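Long-range contacts in YebG family protein (Pseudomonas syringae pv. tomato, PDB 3ERM), which is of unknown function but belongs to the YebG family, whose Escherichia coli namesake is induced in the SOS response to DNA damage: residues D30-L35 and Y61-R66; L38-L43 and D57-M62. All blocks are in the same frame, centred on the assembly; numbering follows the deposited sequence.

How the contacts relate
Both contacts join helix 22-46 to helix 52-63, and their centres lie about 8 Å apart. Along the chain the order is 30-35, 38-43, 57-62 and 61-66, as in an antiparallel helical hairpin: contact 2 sits nearer the turn, while contact 1 lies farther out, where helix 52-63 gives way to helix 66-74. The two second segments overlap at Tyr61 and Met62, so the contacts form one continuous interface. Contact 2 is the more deeply buried; contact 1 is partly open to solvent. Each also touches the second subunit, and Met62 packs on Met62 of that subunit, so the face of the hairpin that carries it is also part of the dimer interface.

Contact 1 of 2, residues D30-L35 and Y61-R66; sequences DQMLEL and YMAKNR
Arg66 reaches back from the start of helix 66-74 to lie across helix 22-46. Its CG takes the crowded position between backbone N and carbonyl carbon (chi1 67°), and the chain runs on extended before bending at chi3 (-64°). Arg66 CB begins the contact, 4.0 Å from Leu35 CD2, and CD passes the same methyl at a similar distance. The guanidinium then turns one face to it: Leu35 CD2 stands 3.7 Å above the plane of the Arg66 guanidinium, over its centre. NE is held by a hydrogen bond to the carbonyl oxygen of Phe73 of the second subunit, while Arg66 NH1 comes obliquely to Gln31 O at 3.6 Å, without a hydrogen bond.

Alongside the arginine the helices come closest at Met32 and Ala63, whose CA atoms are 5.4 Å apart. Ala63 CB rests 3.3 Å from Met32 O, and Leu35 CD2 lies 3.9 Å from Ala63 CA. Met32, a selenomethionine, bends at chi2 (-69°) and passes its selenium 4.0 Å from Ala63 CB. This is a close helix-helix contact made over a small residue, in an antiparallel hairpin whose outer end, through Arg66, joins the dimer interface.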
loop_
_atom_site.group_PDB
_atom_site.type_symbol
_atom_site.label_atom_id
_atom_site.label_comp_id
_atom_site.label_asym_id
_atom_site.label_seq_id
_atom_site.Cartn_x
_atom_site.Cartn_y
_atom_site.Cartn_z
ATOM N N ASP A 30 15.140 9.005 3.473
ATOM C CA ASP A 30 15.854 7.780 3.138
ATOM C C ASP A 30 15.000 6.538 3.387
ATOM O O ASP A 30 14.970 5.592 2.564
ATOM C CB ASP A 30 17.161 7.674 3.922
ATOM C CG ASP A 30 18.236 8.640 3.413
ATOM O OD1 ASP A 30 19.294 8.767 4.076
ATOM O OD2 ASP A 30 18.030 9.279 2.356
ATOM N N GLN A 31 14.314 6.556 4.527
ATOM C CA GLN A 31 13.413 5.486 4.923
ATOM C C GLN A 31 12.218 5.406 3.981
ATOM O O GLN A 31 11.710 4.324 3.735
ATOM C CB GLN A 31 12.964 5.677 6.372
ATOM C CG GLN A 31 14.074 5.474 7.406
ATOM C CD GLN A 31 13.732 6.129 8.754
ATOM O OE1 GLN A 31 14.578 6.211 9.676
ATOM N NE2 GLN A 31 12.491 6.618 8.873
HETATM N N MSE A 32 11.795 6.554 3.454
HETATM C CA MSE A 32 10.764 6.653 2.411
HETATM C C MSE A 32 11.188 5.832 1.165
HETATM O O MSE A 32 10.415 5.013 0.633
HETATM C CB MSE A 32 10.551 8.138 2.085
HETATM C CG MSE A 32 9.486 8.471 1.076
HETATM SE SE MSE A 32 9.971 7.891 -0.753
HETATM C CE MSE A 32 8.264 8.155 -1.607
ATOM N N LEU A 33 12.429 6.047 0.732
ATOM C CA LEU A 33 13.005 5.397 -0.425
ATOM C C LEU A 33 13.180 3.924 -0.172
ATOM O O LEU A 33 12.734 3.114 -0.980
ATOM C CB LEU A 33 14.360 6.010 -0.755
ATOM C CG LEU A 33 14.311 7.485 -1.119
ATOM C CD1 LEU A 33 15.687 8.129 -0.936
ATOM C CD2 LEU A 33 13.777 7.651 -2.543
ATOM N N GLU A 34 13.821 3.570 0.941
ATOM C CA GLU A 34 14.006 2.163 1.270
ATOM C C GLU A 34 12.664 1.401 1.273
ATOM O O GLU A 34 12.610 0.274 0.823
ATOM C CB GLU A 34 14.761 1.995 2.589
ATOM C CG GLU A 34 15.006 0.537 2.969
ATOM C CD GLU A 34 15.334 0.294 4.474
ATOM O OE1 GLU A 34 15.226 1.248 5.329
ATOM O OE2 GLU A 34 15.696 -0.888 4.795
ATOM N N LEU A 35 11.594 2.036 1.755
ATOM C CA LEU A 35 10.241 1.468 1.733
ATOM C C LEU A 35 9.649 1.366 0.345
ATOM O O LEU A 35 8.957 0.391 0.025
ATOM C CB LEU A 35 9.266 2.303 2.561
ATOM C CG LEU A 35 7.802 1.813 2.591
ATOM C CD1 LEU A 35 7.615 0.418 3.233
ATOM C CD2 LEU A 35 6.905 2.839 3.299
ATOM N N TYR A 61 4.323 6.399 -4.133
ATOM C CA TYR A 61 3.208 7.225 -3.751
ATOM C C TYR A 61 2.777 6.875 -2.335
ATOM O O TYR A 61 2.568 7.753 -1.492
ATOM C CB TYR A 61 2.044 7.045 -4.716
ATOM C CG TYR A 61 0.784 7.672 -4.207
ATOM C CD1 TYR A 61 0.627 9.073 -4.223
ATOM C CD2 TYR A 61 -0.227 6.889 -3.635
ATOM C CE1 TYR A 61 -0.546 9.686 -3.722
ATOM C CE2 TYR A 61 -1.411 7.482 -3.119
ATOM C CZ TYR A 61 -1.569 8.875 -3.181
ATOM O OH TYR A 61 -2.724 9.485 -2.704
HETATM N N MSE A 62 2.631 5.581 -2.106
HETATM C CA MSE A 62 2.329 5.040 -0.787
HETATM C C MSE A 62 3.426 5.424 0.208
HETATM O O MSE A 62 3.111 5.880 1.300
HETATM C CB MSE A 62 2.167 3.511 -0.845
HETATM C CG MSE A 62 1.270 3.052 -1.971
HETATM SE SE MSE A 62 0.602 1.223 -1.712
HETATM C CE MSE A 62 -1.138 1.635 -1.238
ATOM N N ALA A 63 4.698 5.229 -0.176
ATOM C CA ALA A 63 5.803 5.515 0.717
ATOM C C ALA A 63 5.729 6.986 1.142
ATOM O O ALA A 63 5.834 7.265 2.315
ATOM C CB ALA A 63 7.153 5.174 0.081
ATOM N N LYS A 64 5.469 7.911 0.210
ATOM C CA LYS A 64 5.318 9.354 0.549
ATOM C C LYS A 64 4.103 9.655 1.457
ATOM O O LYS A 64 3.991 10.744 2.001
ATOM C CB LYS A 64 5.183 10.202 -0.709
ATOM C CG LYS A 64 6.447 10.451 -1.555
ATOM C CD LYS A 64 6.030 11.164 -2.879
ATOM C CE LYS A 64 7.164 11.414 -3.892
ATOM N NZ LYS A 64 7.875 12.721 -3.724
ATOM N N ASN A 65 3.169 8.709 1.580
ATOM C CA ASN A 65 1.999 8.892 2.423
ATOM C C ASN A 65 1.915 7.758 3.410
ATOM O O ASN A 65 0.801 7.266 3.738
ATOM C CB ASN A 65 0.797 8.865 1.539
ATOM C CG ASN A 65 0.826 9.979 0.546
ATOM O OD1 ASN A 65 0.498 11.090 0.870
ATOM N ND2 ASN A 65 1.242 9.689 -0.673
ATOM N N ARG A 66 3.098 7.305 3.857
ATOM C CA ARG A 66 3.143 6.089 4.667
ATOM C C ARG A 66 2.309 6.175 5.939
ATOM O O ARG A 66 1.746 5.148 6.359
ATOM C CB ARG A 66 4.572 5.581 4.950
ATOM C CG ARG A 66 5.400 6.441 5.806
ATOM C CD ARG A 66 6.821 5.892 5.920
ATOM N NE ARG A 66 6.901 4.572 6.579
ATOM C CZ ARG A 66 8.022 3.854 6.717
ATOM N NH1 ARG A 66 9.191 4.306 6.266
ATOM N NH2 ARG A 66 7.979 2.675 7.317
#

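Contact 2 of 2, residues L38-L43 and D57-M62; sequences LLTDVL and DASIYM
No flat group carries this contact: the Tyr61 ring is turned off helix 38-43, and over one of its faces, near the rim, lies Asn65 ND2, which hydrogen-bonds to Tyr61 O. The Tyr61 side chain also touches Leu83 and Asn46 of the second subunit.

Between the helices the work falls to Ser59, which points into helix 38-43 and meets Leu39, Thr40 and Leu43. Leu39 CB touches its hydroxyl, 3.3 Å from Ser59 OG, and Leu43 brings CD1 to 3.8 Å from Ser59 OG. Here the two arms of the antiparallel hairpin cross at 138° with segment axes 8.5 Å apart, and the small serine lets Thr40 CA come within 5.6 Å of Ser59 CA. Ser59 OG lies 3.0 Å from Thr40 N, but the angle is too poor for a hydrogen bond.

Both hydroxyls are instead tied to their own helices. Each stands anti to its carbonyl carbon and beside the backbone N, which aims it at the preceding turn: the buried Ser59 OG is satisfied by a hydrogen bond to Ala55 O, and Thr40 OG1, less enclosed, has its partner in Ala36 O. The Leu39 side chain is nearly eclipsed (chi1 -113°), which suggests that its methyls are less surely placed in the model. Farther along helix 57-62, Leu39 CD2 approaches Met62 CB loosely, at 4.5 Å.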
loop_
_atom_site.group_PDB
_atom_site.type_symbol
_atom_site.label_atom_id
_atom_site.label_comp_id
_atom_site.label_asym_id
_atom_site.label_seq_id
_atom_site.Cartn_x
_atom_site.Cartn_y
_atom_site.Cartn_z
ATOM N N LEU A 38 11.303 -1.628 -1.348
ATOM C CA LEU A 38 10.883 -2.947 -0.957
ATOM C C LEU A 38 9.465 -3.188 -1.452
ATOM O O LEU A 38 9.173 -4.251 -1.977
ATOM C CB LEU A 38 11.004 -3.124 0.561
ATOM C CG LEU A 38 12.440 -3.076 1.109
ATOM C CD1 LEU A 38 12.464 -2.828 2.615
ATOM C CD2 LEU A 38 13.270 -4.315 0.791
ATOM N N LEU A 39 8.604 -2.183 -1.346
ATOM C CA LEU A 39 7.239 -2.289 -1.885
ATOM C C LEU A 39 7.165 -2.623 -3.378
ATOM O O LEU A 39 6.324 -3.427 -3.802
ATOM C CB LEU A 39 6.509 -0.979 -1.689
ATOM C CG LEU A 39 5.309 -0.733 -0.769
ATOM C CD1 LEU A 39 5.006 -1.829 0.244
ATOM C CD2 LEU A 39 5.524 0.650 -0.105
ATOM N N THR A 40 8.018 -1.975 -4.166
ATOM C CA THR A 40 8.132 -2.232 -5.578
ATOM C C THR A 40 8.462 -3.669 -5.768
ATOM O O THR A 40 7.844 -4.329 -6.593
ATOM C CB THR A 40 9.264 -1.427 -6.176
ATOM O OG1 THR A 40 8.927 -0.046 -6.040
ATOM C CG2 THR A 40 9.486 -1.788 -7.694
ATOM N N ASP A 41 9.425 -4.153 -5.000
ATOM C CA ASP A 41 9.801 -5.499 -5.157
ATOM C C ASP A 41 8.724 -6.507 -4.783
ATOM O O ASP A 41 8.595 -7.547 -5.482
ATOM C CB ASP A 41 11.057 -5.857 -4.419
ATOM C CG ASP A 41 11.408 -7.332 -4.647
ATOM O OD1 ASP A 41 11.573 -7.718 -5.854
ATOM O OD2 ASP A 41 11.429 -8.116 -3.643
ATOM N N VAL A 42 7.973 -6.263 -3.701
ATOM C CA VAL A 42 6.949 -7.256 -3.321
ATOM C C VAL A 42 5.802 -7.215 -4.323
ATOM O O VAL A 42 5.206 -8.238 -4.610
ATOM C CB VAL A 42 6.417 -7.198 -1.837
ATOM C CG1 VAL A 42 7.510 -6.841 -0.833
ATOM C CG2 VAL A 42 5.237 -6.307 -1.708
ATOM N N LEU A 43 5.533 -6.041 -4.890
ATOM C CA LEU A 43 4.449 -5.898 -5.837
ATOM C C LEU A 43 4.735 -6.562 -7.164
ATOM O O LEU A 43 3.880 -7.305 -7.683
ATOM C CB LEU A 43 4.071 -4.441 -6.040
ATOM C CG LEU A 43 3.363 -3.753 -4.858
ATOM C CD1 LEU A 43 3.070 -2.288 -5.263
ATOM C CD2 LEU A 43 2.067 -4.471 -4.464
ATOM N N ASP A 57 5.799 3.432 -9.311
ATOM C CA ASP A 57 5.041 4.680 -9.183
ATOM C C ASP A 57 4.137 4.642 -7.971
ATOM O O ASP A 57 4.021 5.623 -7.227
ATOM C CB ASP A 57 4.151 4.920 -10.421
ATOM C CG ASP A 57 4.910 5.476 -11.610
ATOM O OD1 ASP A 57 6.001 6.036 -11.435
ATOM O OD2 ASP A 57 4.407 5.370 -12.747
ATOM N N ALA A 58 3.487 3.501 -7.812
ATOM C CA ALA A 58 2.501 3.317 -6.775
ATOM C C ALA A 58 3.209 3.167 -5.437
ATOM O O ALA A 58 2.701 3.608 -4.417
ATOM C CB ALA A 58 1.662 2.091 -7.083
ATOM N N SER A 59 4.389 2.548 -5.467
ATOM C CA SER A 59 5.216 2.339 -4.275
ATOM C C SER A 59 5.724 3.651 -3.719
ATOM O O SER A 59 5.700 3.834 -2.502
ATOM C CB SER A 59 6.413 1.444 -4.596
ATOM O OG SER A 59 5.949 0.126 -4.730
ATOM N N ILE A 60 6.182 4.547 -4.605
ATOM C CA ILE A 60 6.670 5.864 -4.200
ATOM C C ILE A 60 5.512 6.630 -3.615
ATOM O O ILE A 60 5.673 7.395 -2.686
ATOM C CB ILE A 60 7.251 6.658 -5.381
ATOM C CG1 ILE A 60 8.495 5.962 -5.933
ATOM C CG2 ILE A 60 7.641 8.096 -4.965
ATOM C CD1 ILE A 60 9.254 6.779 -6.985
ATOM N N TYR A 61 4.323 6.399 -4.133
ATOM C CA TYR A 61 3.208 7.225 -3.751
ATOM C C TYR A 61 2.777 6.875 -2.335
ATOM O O TYR A 61 2.568 7.753 -1.492
ATOM C CB TYR A 61 2.044 7.045 -4.716
ATOM C CG TYR A 61 0.784 7.672 -4.207
ATOM C CD1 TYR A 61 0.627 9.073 -4.223
ATOM C CD2 TYR A 61 -0.227 6.889 -3.635
ATOM C CE1 TYR A 61 -0.546 9.686 -3.722
ATOM C CE2 TYR A 61 -1.411 7.482 -3.119
ATOM C CZ TYR A 61 -1.569 8.875 -3.181
ATOM O OH TYR A 61 -2.724 9.485 -2.704
HETATM N N MSE A 62 2.631 5.581 -2.106
HETATM C CA MSE A 62 2.329 5.040 -0.787
HETATM C C MSE A 62 3.426 5.424 0.208
HETATM O O MSE A 62 3.111 5.880 1.300
HETATM C CB MSE A 62 2.167 3.511 -0.845
HETATM C CG MSE A 62 1.270 3.052 -1.971
HETATM SE SE MSE A 62 0.602 1.223 -1.712
HETATM C CE MSE A 62 -1.138 1.635 -1.238
#